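Local atomic coordinates of glycoside hydrolase family 43 (Halothermothrix orenii, PDB entry 4QQS), a protein that hydrolyses alpha-L-arabinofuranosides as a thermostable family GH43 glycosidase, and probably takes part in breaking down xylan. Residues Y30-W42 with G65-I77. Numbering follows the deposited sequence.
With NA (sodium ion), chain D.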
# COMPACT_ATOMS: atom_id res chain seq x y z
N TYR A 30 2.47 8.08 -5.10
CA TYR A 30 1.03 8.18 -5.33
C TYR A 30 0.38 7.88 -3.99
O TYR A 30 0.83 7.00 -3.27
CB TYR A 30 0.57 7.16 -6.37
CG TYR A 30 1.37 7.16 -7.66
CD1 TYR A 30 2.55 6.44 -7.76
CD2 TYR A 30 0.96 7.89 -8.76
CE1 TYR A 30 3.29 6.43 -8.91
CE2 TYR A 30 1.71 7.88 -9.93
CZ TYR A 30 2.88 7.15 -9.99
OH TYR A 30 3.65 7.11 -11.13
N ALA A 31 -0.69 8.58 -3.64
CA ALA A 31 -1.31 8.39 -2.34
C ALA A 31 -2.79 8.69 -2.38
O ALA A 31 -3.27 9.43 -3.24
CB ALA A 31 -0.64 9.29 -1.29
N THR A 32 -3.51 8.12 -1.42
CA THR A 32 -4.84 8.62 -1.08
C THR A 32 -4.69 10.11 -0.77
O THR A 32 -3.84 10.50 0.01
CB THR A 32 -5.41 7.87 0.13
OG1 THR A 32 -5.42 6.47 -0.17
CG2 THR A 32 -6.80 8.34 0.47
N SER A 33 -5.50 10.93 -1.43
CA SER A 33 -5.23 12.36 -1.46
C SER A 33 -6.53 13.07 -1.80
O SER A 33 -7.29 13.42 -0.89
CB SER A 33 -4.07 12.63 -2.44
OG SER A 33 -4.25 11.98 -3.70
N ALA A 34 -6.83 13.21 -3.09
CA ALA A 34 -8.06 13.85 -3.55
C ALA A 34 -9.21 12.83 -3.52
O ALA A 34 -9.65 12.32 -4.57
CB ALA A 34 -7.86 14.40 -4.94
N ILE A 35 -9.69 12.53 -2.31
CA ILE A 35 -10.55 11.37 -2.11
C ILE A 35 -11.86 11.44 -2.90
O ILE A 35 -12.46 10.40 -3.14
CB ILE A 35 -10.86 11.15 -0.61
CG1 ILE A 35 -11.39 12.43 0.04
CG2 ILE A 35 -9.62 10.62 0.11
CD1 ILE A 35 -11.92 12.26 1.45
N ASN A 36 -12.29 12.63 -3.30
CA ASN A 36 -13.53 12.73 -4.06
C ASN A 36 -13.32 12.56 -5.56
O ASN A 36 -14.29 12.51 -6.31
CB ASN A 36 -14.20 14.08 -3.80
CG ASN A 36 -14.73 14.21 -2.39
OD1 ASN A 36 -14.93 13.22 -1.69
ND2 ASN A 36 -14.98 15.44 -1.98
N ARG A 37 -12.07 12.46 -6.00
CA ARG A 37 -11.75 12.68 -7.41
C ARG A 37 -10.65 11.80 -8.03
O ARG A 37 -10.75 11.40 -9.19
CB ARG A 37 -11.42 14.18 -7.57
CG ARG A 37 -10.99 14.61 -8.95
CD ARG A 37 -10.80 16.11 -9.03
NE ARG A 37 -10.44 16.46 -10.39
CZ ARG A 37 -10.56 17.68 -10.91
NH1 ARG A 37 -11.05 18.67 -10.18
NH2 ARG A 37 -10.19 17.89 -12.16
N GLY A 38 -9.56 11.54 -7.32
CA GLY A 38 -8.43 10.87 -7.94
C GLY A 38 -7.21 10.91 -7.06
O GLY A 38 -7.30 10.99 -5.83
N PHE A 39 -6.04 10.83 -7.68
CA PHE A 39 -4.79 10.65 -6.96
C PHE A 39 -3.72 11.59 -7.42
O PHE A 39 -3.38 11.63 -8.61
CB PHE A 39 -4.30 9.20 -7.09
CG PHE A 39 -5.36 8.21 -6.71
CD1 PHE A 39 -5.67 8.01 -5.37
CD2 PHE A 39 -6.06 7.52 -7.67
CE1 PHE A 39 -6.69 7.15 -5.02
CE2 PHE A 39 -7.09 6.66 -7.33
CZ PHE A 39 -7.40 6.47 -6.00
N LYS A 40 -3.15 12.31 -6.46
CA LYS A 40 -1.97 13.11 -6.67
C LYS A 40 -0.73 12.25 -6.79
O LYS A 40 -0.65 11.13 -6.27
CB LYS A 40 -1.80 14.09 -5.50
CG LYS A 40 -2.85 15.18 -5.46
CD LYS A 40 -2.75 16.05 -4.23
CE LYS A 40 -3.64 17.27 -4.36
NZ LYS A 40 -3.76 18.04 -3.10
N VAL A 41 0.25 12.81 -7.48
CA VAL A 41 1.59 12.25 -7.61
C VAL A 41 2.62 13.32 -7.23
O VAL A 41 2.45 14.49 -7.56
CB VAL A 41 1.84 11.68 -9.03
CG1 VAL A 41 1.67 12.75 -10.11
CG2 VAL A 41 3.20 10.99 -9.12
N TRP A 42 3.64 12.88 -6.51
CA TRP A 42 4.79 13.70 -6.15
C TRP A 42 6.03 13.02 -6.71
O TRP A 42 6.10 11.79 -6.82
CB TRP A 42 4.94 13.82 -4.63
CG TRP A 42 3.82 14.49 -3.88
CD1 TRP A 42 3.86 15.75 -3.35
CD2 TRP A 42 2.53 13.95 -3.54
NE1 TRP A 42 2.68 16.02 -2.70
CE2 TRP A 42 1.85 14.93 -2.79
CE3 TRP A 42 1.90 12.72 -3.76
CZ2 TRP A 42 0.57 14.74 -2.29
CZ3 TRP A 42 0.62 12.54 -3.24
CH2 TRP A 42 -0.02 13.54 -2.52
N GLY A 65 -14.15 8.90 -15.73
CA GLY A 65 -15.54 9.08 -15.36
C GLY A 65 -16.08 8.09 -14.35
O GLY A 65 -17.16 8.28 -13.81
N TRP A 66 -15.33 7.03 -14.06
CA TRP A 66 -15.78 5.99 -13.15
C TRP A 66 -15.41 6.32 -11.70
O TRP A 66 -14.34 6.85 -11.43
CB TRP A 66 -15.15 4.64 -13.54
CG TRP A 66 -15.65 3.54 -12.69
CD1 TRP A 66 -16.81 2.85 -12.84
CD2 TRP A 66 -15.03 3.01 -11.51
NE1 TRP A 66 -16.96 1.93 -11.84
CE2 TRP A 66 -15.88 2.01 -11.00
CE3 TRP A 66 -13.83 3.29 -10.82
CZ2 TRP A 66 -15.58 1.29 -9.86
CZ3 TRP A 66 -13.54 2.56 -9.68
CH2 TRP A 66 -14.41 1.57 -9.21
N GLY A 67 -16.31 5.97 -10.79
CA GLY A 67 -16.10 6.15 -9.37
C GLY A 67 -16.75 7.43 -8.89
O GLY A 67 -16.67 8.45 -9.56
N THR A 68 -17.42 7.37 -7.75
CA THR A 68 -18.21 8.50 -7.26
C THR A 68 -17.56 9.26 -6.12
O THR A 68 -17.81 10.46 -5.95
CB THR A 68 -19.62 8.08 -6.81
OG1 THR A 68 -19.54 7.21 -5.68
CG2 THR A 68 -20.36 7.37 -7.93
N GLU A 69 -16.73 8.57 -5.34
CA GLU A 69 -16.13 9.10 -4.13
C GLU A 69 -15.24 7.99 -3.58
O GLU A 69 -15.19 6.89 -4.14
CB GLU A 69 -17.21 9.48 -3.10
CG GLU A 69 -18.08 8.30 -2.67
CD GLU A 69 -19.11 8.65 -1.61
OE1 GLU A 69 -18.95 9.69 -0.93
OE2 GLU A 69 -20.06 7.86 -1.44
N ASP A 70 -14.56 8.29 -2.48
CA ASP A 70 -13.75 7.29 -1.78
C ASP A 70 -12.67 6.67 -2.68
O ASP A 70 -12.47 5.46 -2.72
CB ASP A 70 -14.65 6.20 -1.16
CG ASP A 70 -15.57 6.74 -0.07
OD1 ASP A 70 -15.12 7.59 0.74
OD2 ASP A 70 -16.74 6.31 -0.01
N PHE A 71 -11.94 7.55 -3.36
CA PHE A 71 -10.79 7.16 -4.17
C PHE A 71 -9.61 6.89 -3.25
O PHE A 71 -9.07 7.83 -2.65
CB PHE A 71 -10.46 8.26 -5.19
CG PHE A 71 -11.42 8.32 -6.34
CD1 PHE A 71 -12.63 9.00 -6.23
CD2 PHE A 71 -11.14 7.68 -7.54
CE1 PHE A 71 -13.51 9.03 -7.29
CE2 PHE A 71 -12.04 7.71 -8.59
CZ PHE A 71 -13.21 8.39 -8.45
N TRP A 72 -9.23 5.62 -3.11
CA TRP A 72 -8.22 5.21 -2.14
C TRP A 72 -7.10 4.37 -2.74
O TRP A 72 -7.32 3.55 -3.65
CB TRP A 72 -8.82 4.37 -1.00
CG TRP A 72 -9.91 5.00 -0.22
CD1 TRP A 72 -10.22 6.33 -0.11
CD2 TRP A 72 -10.89 4.30 0.57
NE1 TRP A 72 -11.33 6.49 0.69
CE2 TRP A 72 -11.76 5.26 1.11
CE3 TRP A 72 -11.10 2.96 0.86
CZ2 TRP A 72 -12.84 4.91 1.92
CZ3 TRP A 72 -12.17 2.61 1.66
CH2 TRP A 72 -13.03 3.58 2.18
N ALA A 73 -5.93 4.55 -2.15
CA ALA A 73 -4.79 3.62 -2.17
C ALA A 73 -4.36 3.18 -3.57
O ALA A 73 -4.44 2.00 -3.93
CB ALA A 73 -5.06 2.42 -1.25
N PRO A 74 -3.83 4.13 -4.34
CA PRO A 74 -3.34 3.84 -5.68
C PRO A 74 -1.98 3.14 -5.63
O PRO A 74 -1.16 3.47 -4.77
CB PRO A 74 -3.19 5.23 -6.29
CG PRO A 74 -2.79 6.08 -5.14
CD PRO A 74 -3.60 5.53 -3.97
N GLU A 75 -1.74 2.24 -6.56
CA GLU A 75 -0.42 1.63 -6.71
C GLU A 75 -0.10 1.55 -8.18
O GLU A 75 -0.99 1.29 -8.99
CB GLU A 75 -0.37 0.25 -6.11
CG GLU A 75 -0.62 0.19 -4.64
CD GLU A 75 -0.03 -1.08 -4.01
OE1 GLU A 75 0.64 -1.86 -4.71
OE2 GLU A 75 -0.23 -1.32 -2.81
N VAL A 76 1.17 1.77 -8.52
CA VAL A 76 1.61 1.84 -9.90
C VAL A 76 2.81 0.93 -10.15
O VAL A 76 3.81 1.02 -9.44
CB VAL A 76 1.97 3.29 -10.27
CG1 VAL A 76 2.45 3.38 -11.70
CG2 VAL A 76 0.77 4.20 -10.06
N ILE A 77 2.69 0.06 -11.15
CA ILE A 77 3.80 -0.78 -11.59
C ILE A 77 4.20 -0.44 -13.02
O ILE A 77 3.41 0.11 -13.77
CB ILE A 77 3.47 -2.30 -11.51
CG1 ILE A 77 2.33 -2.69 -12.45
CG2 ILE A 77 3.13 -2.67 -10.07
CD1 ILE A 77 2.07 -4.18 -12.53
NA NA D . -1.01 -0.58 -1.03
O HOH W 1 -7.48 10.02 -3.25
O HOH W 2 -16.62 12.76 -7.44
O HOH W 3 -14.65 10.62 -0.79
O HOH W 4 -18.03 12.46 -1.25
O HOH W 5 -2.92 -0.26 -2.16
O HOH W 6 0.43 -1.16 1.06
O HOH W 7 0.08 1.24 -1.46
O HOH W 8 -2.17 -2.62 -0.70
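T32 and A73 meet where two blades of the five-bladed propeller adjoin: the A73 N-H bonds to T32 OG1 (2.8 Å, 156° at the hydrogen). With OG1 beside its own backbone N (chi1 -57°), the hydroxyl reaches across the seam and also bonds D17, the predicted proton acceptor, so threonine suits this second-shell place. F71 N donates to I35 O at 2.9 Å. A water ties the loops together, accepting from S33 N and donating to G38 O and F71 O; another bridges N36 O and T68 O.

Apolar side chains pack beside and beyond these links. P74, which brings no N-H to satisfy, lays CB over the F39 ring, 3.8 Å from its centroid, while F39 CZ meets F71 CB at 3.6 Å. A flat ring suits F71: one face lies against the R37-G38 peptide, R37 O over its centre, and I35 O is at its edge. V76 CG2 sits over the centre of the Y30 ring, 3.5 Å from the centroid. Y30 OH is satisfied by P106 O; an alanine here would probably leave V76 CG2 without its aromatic floor and that carbonyl without its phenolic partner.

Pointing away, E75 binds the central sodium through OE2 at 2.1 Å, alongside H256. Strand 72-79, first of its blade, runs antiparallel to the end of strand 26-32 (166° between the short segments); strand 16-23 of that neighbouring blade also touches A73 and E75.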